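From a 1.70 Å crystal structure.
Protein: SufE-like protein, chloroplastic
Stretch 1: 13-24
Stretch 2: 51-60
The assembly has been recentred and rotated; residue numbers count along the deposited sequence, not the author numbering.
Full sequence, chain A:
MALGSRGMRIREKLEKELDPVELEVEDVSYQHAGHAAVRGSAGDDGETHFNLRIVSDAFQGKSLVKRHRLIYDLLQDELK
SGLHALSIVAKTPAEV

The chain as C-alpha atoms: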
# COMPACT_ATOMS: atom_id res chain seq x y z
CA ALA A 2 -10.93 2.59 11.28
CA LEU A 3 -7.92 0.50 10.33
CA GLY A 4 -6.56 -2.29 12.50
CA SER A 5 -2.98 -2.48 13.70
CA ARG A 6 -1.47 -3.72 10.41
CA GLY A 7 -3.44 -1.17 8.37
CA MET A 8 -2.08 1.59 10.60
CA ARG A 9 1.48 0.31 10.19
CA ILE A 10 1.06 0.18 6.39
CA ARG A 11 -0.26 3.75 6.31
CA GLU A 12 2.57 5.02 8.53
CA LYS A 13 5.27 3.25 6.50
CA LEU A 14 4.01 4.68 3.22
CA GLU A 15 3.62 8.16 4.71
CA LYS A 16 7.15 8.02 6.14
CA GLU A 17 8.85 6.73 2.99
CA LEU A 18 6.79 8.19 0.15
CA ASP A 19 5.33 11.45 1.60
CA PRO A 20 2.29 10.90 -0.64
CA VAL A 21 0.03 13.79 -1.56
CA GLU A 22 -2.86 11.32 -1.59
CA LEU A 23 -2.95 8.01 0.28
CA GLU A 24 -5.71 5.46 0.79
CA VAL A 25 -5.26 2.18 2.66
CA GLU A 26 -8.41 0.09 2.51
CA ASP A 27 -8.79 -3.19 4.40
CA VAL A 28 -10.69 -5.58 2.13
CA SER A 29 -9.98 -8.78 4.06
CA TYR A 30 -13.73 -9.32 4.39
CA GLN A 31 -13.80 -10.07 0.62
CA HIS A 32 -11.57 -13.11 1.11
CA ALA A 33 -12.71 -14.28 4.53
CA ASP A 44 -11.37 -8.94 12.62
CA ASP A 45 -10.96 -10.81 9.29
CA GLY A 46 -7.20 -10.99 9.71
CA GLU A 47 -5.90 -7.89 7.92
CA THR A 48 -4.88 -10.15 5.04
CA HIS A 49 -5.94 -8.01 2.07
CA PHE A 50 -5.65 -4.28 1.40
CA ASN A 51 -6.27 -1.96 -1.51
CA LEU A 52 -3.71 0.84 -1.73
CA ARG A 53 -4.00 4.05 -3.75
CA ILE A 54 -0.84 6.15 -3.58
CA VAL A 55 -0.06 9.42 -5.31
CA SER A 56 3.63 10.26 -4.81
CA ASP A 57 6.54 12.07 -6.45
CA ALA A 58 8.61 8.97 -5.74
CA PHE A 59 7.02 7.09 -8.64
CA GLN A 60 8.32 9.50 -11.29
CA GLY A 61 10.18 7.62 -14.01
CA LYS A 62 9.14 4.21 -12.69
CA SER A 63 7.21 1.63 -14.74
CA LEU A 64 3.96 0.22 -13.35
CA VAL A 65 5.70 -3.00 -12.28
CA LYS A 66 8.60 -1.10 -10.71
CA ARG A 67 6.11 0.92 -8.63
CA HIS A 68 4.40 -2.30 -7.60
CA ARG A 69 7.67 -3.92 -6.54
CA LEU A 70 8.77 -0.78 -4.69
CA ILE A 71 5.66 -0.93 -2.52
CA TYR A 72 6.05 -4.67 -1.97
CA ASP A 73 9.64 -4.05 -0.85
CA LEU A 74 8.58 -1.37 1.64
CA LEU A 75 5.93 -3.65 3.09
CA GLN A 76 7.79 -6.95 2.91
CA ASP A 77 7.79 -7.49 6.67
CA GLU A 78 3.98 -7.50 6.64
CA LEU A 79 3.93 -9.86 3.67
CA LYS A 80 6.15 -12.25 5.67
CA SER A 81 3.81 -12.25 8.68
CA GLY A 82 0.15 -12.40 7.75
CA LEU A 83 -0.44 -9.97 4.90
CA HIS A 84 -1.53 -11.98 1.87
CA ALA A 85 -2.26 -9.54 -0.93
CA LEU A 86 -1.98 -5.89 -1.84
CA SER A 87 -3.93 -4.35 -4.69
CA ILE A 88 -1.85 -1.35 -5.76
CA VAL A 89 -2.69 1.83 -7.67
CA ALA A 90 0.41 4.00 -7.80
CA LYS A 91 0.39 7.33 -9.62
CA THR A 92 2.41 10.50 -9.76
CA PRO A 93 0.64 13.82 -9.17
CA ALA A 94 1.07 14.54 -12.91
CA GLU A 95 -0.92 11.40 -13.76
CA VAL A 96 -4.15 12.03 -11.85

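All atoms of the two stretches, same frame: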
# COMPACT_ATOMS: atom_id res chain seq x y z
N LYS A 13 4.08 3.57 7.28
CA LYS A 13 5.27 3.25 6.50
C LYS A 13 5.25 3.99 5.17
O LYS A 13 6.25 4.56 4.75
CB LYS A 13 5.36 1.74 6.27
CG LYS A 13 6.56 1.28 5.43
CD LYS A 13 7.87 1.50 6.15
CE LYS A 13 9.05 0.97 5.35
NZ LYS A 13 9.49 -0.38 5.79
N LEU A 14 4.10 3.99 4.50
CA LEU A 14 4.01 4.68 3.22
C LEU A 14 4.12 6.19 3.37
O LEU A 14 4.74 6.85 2.53
CB LEU A 14 2.72 4.31 2.50
CG LEU A 14 2.58 2.81 2.22
CD1 LEU A 14 1.21 2.50 1.67
CD2 LEU A 14 3.67 2.32 1.26
N GLU A 15 3.51 6.73 4.42
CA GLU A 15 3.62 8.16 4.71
C GLU A 15 5.09 8.53 4.95
O GLU A 15 5.58 9.51 4.41
CB GLU A 15 2.79 8.54 5.94
CG GLU A 15 1.29 8.56 5.68
CD GLU A 15 0.47 8.75 6.93
OE1 GLU A 15 1.02 8.56 8.04
OE2 GLU A 15 -0.72 9.10 6.81
N LYS A 16 5.77 7.73 5.76
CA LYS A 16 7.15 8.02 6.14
C LYS A 16 8.08 7.94 4.93
O LYS A 16 8.95 8.80 4.76
CB LYS A 16 7.62 7.04 7.22
CG LYS A 16 9.00 7.39 7.75
CD LYS A 16 9.95 6.22 7.65
CE LYS A 16 9.99 5.44 8.95
NZ LYS A 16 11.23 4.62 9.05
N GLU A 17 7.90 6.94 4.09
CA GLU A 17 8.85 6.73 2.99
C GLU A 17 8.50 7.45 1.69
O GLU A 17 9.40 7.81 0.93
CB GLU A 17 9.06 5.24 2.71
CG GLU A 17 9.78 4.51 3.84
CD GLU A 17 11.19 5.04 4.11
OE1 GLU A 17 11.82 5.58 3.18
OE2 GLU A 17 11.67 4.91 5.25
N LEU A 18 7.21 7.65 1.44
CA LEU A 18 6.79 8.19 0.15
C LEU A 18 6.21 9.61 0.20
O LEU A 18 6.00 10.20 -0.85
CB LEU A 18 5.80 7.23 -0.53
CG LEU A 18 6.31 5.80 -0.77
CD1 LEU A 18 5.20 4.89 -1.27
CD2 LEU A 18 7.52 5.75 -1.70
N ASP A 19 5.98 10.14 1.40
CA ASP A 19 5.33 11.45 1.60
C ASP A 19 4.21 11.71 0.57
O ASP A 19 4.24 12.73 -0.12
CB ASP A 19 6.38 12.57 1.55
CG ASP A 19 5.85 13.91 2.05
OD1 ASP A 19 4.78 13.94 2.71
OD2 ASP A 19 6.52 14.94 1.81
N PRO A 20 3.24 10.80 0.47
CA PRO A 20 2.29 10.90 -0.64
C PRO A 20 1.36 12.09 -0.49
O PRO A 20 0.95 12.44 0.62
CB PRO A 20 1.49 9.59 -0.54
CG PRO A 20 1.56 9.22 0.91
CD PRO A 20 2.91 9.69 1.39
N VAL A 21 1.04 12.74 -1.60
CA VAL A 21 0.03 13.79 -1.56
C VAL A 21 -1.37 13.23 -1.31
O VAL A 21 -2.21 13.88 -0.69
CB VAL A 21 0.04 14.68 -2.82
CG1 VAL A 21 1.32 15.50 -2.86
CG2 VAL A 21 -0.10 13.85 -4.07
N GLU A 22 -1.60 12.01 -1.81
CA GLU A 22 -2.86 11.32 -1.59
C GLU A 22 -2.52 9.89 -1.20
O GLU A 22 -1.67 9.26 -1.83
CB GLU A 22 -3.71 11.35 -2.86
CG GLU A 22 -3.97 12.77 -3.32
CD GLU A 22 -4.89 12.90 -4.52
OE1 GLU A 22 -5.45 11.90 -5.00
OE2 GLU A 22 -5.05 14.05 -4.98
N LEU A 23 -3.17 9.38 -0.16
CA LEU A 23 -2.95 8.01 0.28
C LEU A 23 -4.24 7.39 0.81
O LEU A 23 -4.91 7.95 1.68
CB LEU A 23 -1.88 7.95 1.37
CG LEU A 23 -1.59 6.57 1.98
CD1 LEU A 23 -1.06 5.57 0.96
CD2 LEU A 23 -0.62 6.72 3.16
N GLU A 24 -4.59 6.22 0.27
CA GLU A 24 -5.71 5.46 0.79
C GLU A 24 -5.27 4.03 1.06
O GLU A 24 -4.67 3.39 0.21
CB GLU A 24 -6.89 5.45 -0.18
CG GLU A 24 -8.06 4.61 0.33
CD GLU A 24 -9.26 4.61 -0.62
OE1 GLU A 24 -9.16 5.22 -1.70
OE2 GLU A 24 -10.29 4.00 -0.26
N ASN A 51 -6.41 -2.75 -0.29
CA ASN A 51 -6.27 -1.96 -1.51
C ASN A 51 -5.51 -0.70 -1.15
O ASN A 51 -5.86 -0.02 -0.19
CB ASN A 51 -7.64 -1.57 -2.10
CG ASN A 51 -8.45 -2.77 -2.58
OD1 ASN A 51 -7.89 -3.78 -2.99
ND2 ASN A 51 -9.77 -2.65 -2.53
N LEU A 52 -4.48 -0.38 -1.93
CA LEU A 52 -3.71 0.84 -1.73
C LEU A 52 -3.83 1.77 -2.94
O LEU A 52 -3.69 1.33 -4.08
CB LEU A 52 -2.24 0.51 -1.56
CG LEU A 52 -1.86 -0.49 -0.47
CD1 LEU A 52 -0.35 -0.71 -0.44
CD2 LEU A 52 -2.34 -0.00 0.88
N ARG A 53 -4.10 3.05 -2.69
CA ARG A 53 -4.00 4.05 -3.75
C ARG A 53 -3.02 5.11 -3.27
O ARG A 53 -3.24 5.75 -2.24
CB ARG A 53 -5.35 4.69 -4.07
CG ARG A 53 -5.28 5.72 -5.21
CD ARG A 53 -6.62 6.41 -5.41
NE ARG A 53 -6.64 7.35 -6.53
CZ ARG A 53 -6.29 8.62 -6.43
NH1 ARG A 53 -5.86 9.10 -5.27
NH2 ARG A 53 -6.37 9.43 -7.49
N ILE A 54 -1.92 5.26 -4.00
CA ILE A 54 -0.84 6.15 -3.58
C ILE A 54 -0.50 7.11 -4.69
O ILE A 54 -0.17 6.68 -5.78
CB ILE A 54 0.43 5.35 -3.25
CG1 ILE A 54 0.06 4.13 -2.42
CG2 ILE A 54 1.50 6.24 -2.55
CD1 ILE A 54 1.20 3.13 -2.26
N VAL A 55 -0.55 8.41 -4.38
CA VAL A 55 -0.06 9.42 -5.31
C VAL A 55 1.20 10.05 -4.72
O VAL A 55 1.15 10.71 -3.68
CB VAL A 55 -1.12 10.51 -5.59
CG1 VAL A 55 -0.61 11.46 -6.66
CG2 VAL A 55 -2.44 9.86 -6.04
N SER A 56 2.34 9.80 -5.35
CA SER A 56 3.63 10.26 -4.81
C SER A 56 4.59 10.63 -5.91
O SER A 56 4.63 9.96 -6.94
CB SER A 56 4.28 9.17 -3.95
OG SER A 56 5.59 9.53 -3.51
N ASP A 57 5.39 11.68 -5.64
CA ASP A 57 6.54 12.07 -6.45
C ASP A 57 7.49 10.92 -6.71
O ASP A 57 8.18 10.88 -7.74
CB ASP A 57 7.37 13.10 -5.69
CG ASP A 57 6.75 14.45 -5.66
OD1 ASP A 57 5.70 14.64 -6.29
OD2 ASP A 57 7.35 15.33 -5.00
N ALA A 58 7.59 10.01 -5.74
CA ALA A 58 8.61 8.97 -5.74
C ALA A 58 8.46 8.00 -6.90
O ALA A 58 9.40 7.28 -7.23
CB ALA A 58 8.61 8.23 -4.40
N PHE A 59 7.28 7.98 -7.53
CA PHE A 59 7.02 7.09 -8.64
C PHE A 59 7.44 7.64 -10.00
O PHE A 59 7.37 6.93 -11.00
CB PHE A 59 5.53 6.74 -8.72
CG PHE A 59 4.99 6.10 -7.48
CD1 PHE A 59 5.70 5.09 -6.84
CD2 PHE A 59 3.78 6.51 -6.96
CE1 PHE A 59 5.18 4.51 -5.69
CE2 PHE A 59 3.26 5.94 -5.82
CZ PHE A 59 3.96 4.93 -5.18
N GLN A 60 7.86 8.90 -10.05
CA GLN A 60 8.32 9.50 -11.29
C GLN A 60 9.41 8.67 -11.96
O GLN A 60 10.42 8.34 -11.33
CB GLN A 60 8.86 10.90 -11.04
CG GLN A 60 7.81 11.93 -10.75
CD GLN A 60 8.43 13.27 -10.41
OE1 GLN A 60 9.35 13.35 -9.59
NE2 GLN A 60 7.96 14.32 -11.06
O HOH W 1 4.53 13.15 -3.13
O HOH W 2 -7.06 12.26 -7.12

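What fills the apolar centre of this contact? I54 does much of the work, lying between residues of the helix, the loop after it and the strand that follows. Its CD1 is 4.0 Å from CD1 of L14, and its CG2 lies 4.1 Å from CD1 of L18 and 3.9 Å from CB of P20. From the neighbouring strand, L23 CD1 reaches to 3.8 Å from I54 CG1. L14 and L18 are one helical turn apart, so both can point toward the second stretch, and L14 CD1 also meets L52 CD1 at 4.1 Å. L18 extends the cluster past the strand's end: its CD2 packs 3.8 Å from A58 CB, while its CD1 approaches F59 CZ at 4.1 Å, obliquely to the ring.

How does the chain pass from helix to strand without leaving its partner? The helix ends at L18, and D19 departs from helical geometry with a positive phi of 37°. The carbonyl of L18 is taken up by a side chain of the other stretch, S56 OG donating to L18 O at 2.8 Å. The same OG accepts from A58 N at 3.0 Å, so one hydroxyl ties the helix end to the short 3-10 segment. Water 1 makes a second link nearby, donating to D19 O at 3.1 Å and accepting from D57 N at 3.0 Å.

What holds the two strands in register? They run antiparallel, at 174°, with E22 opposite V55, L23 opposite I54 and E24 opposite R53. V55 N donates to E22 O at 2.9 Å in an almost straight bond of 179°. The E24 and R53 pair is bonded both ways, E24 N to R53 O at 2.9 Å and R53 N to E24 O at 3.0 Å. Just before the strand, V21 N reaches V55 O at 2.9 Å, but the angle of 126° makes this bond weak. Two CA-H...O contacts supplement the ladder: L23 CA to R53 O at 3.4 Å and L52 CA to E24 O at 3.3 Å.

What closes the polar edge? Alternation along the strands puts E22, E24, R53 and V55 on the face of the sheet away from L23 and I54. There the extended R53 side chain brings NH1 to 2.8 Å from E22 OE1, a salt bridge whose hydrogen bond is nearly straight at 169°. The carboxylate oxygen sits at the guanidinium's edge, near its plane. Water 2 spans the same pair, donating to E22 OE1 at 2.7 Å and accepting from R53 NH2 at 2.9 Å.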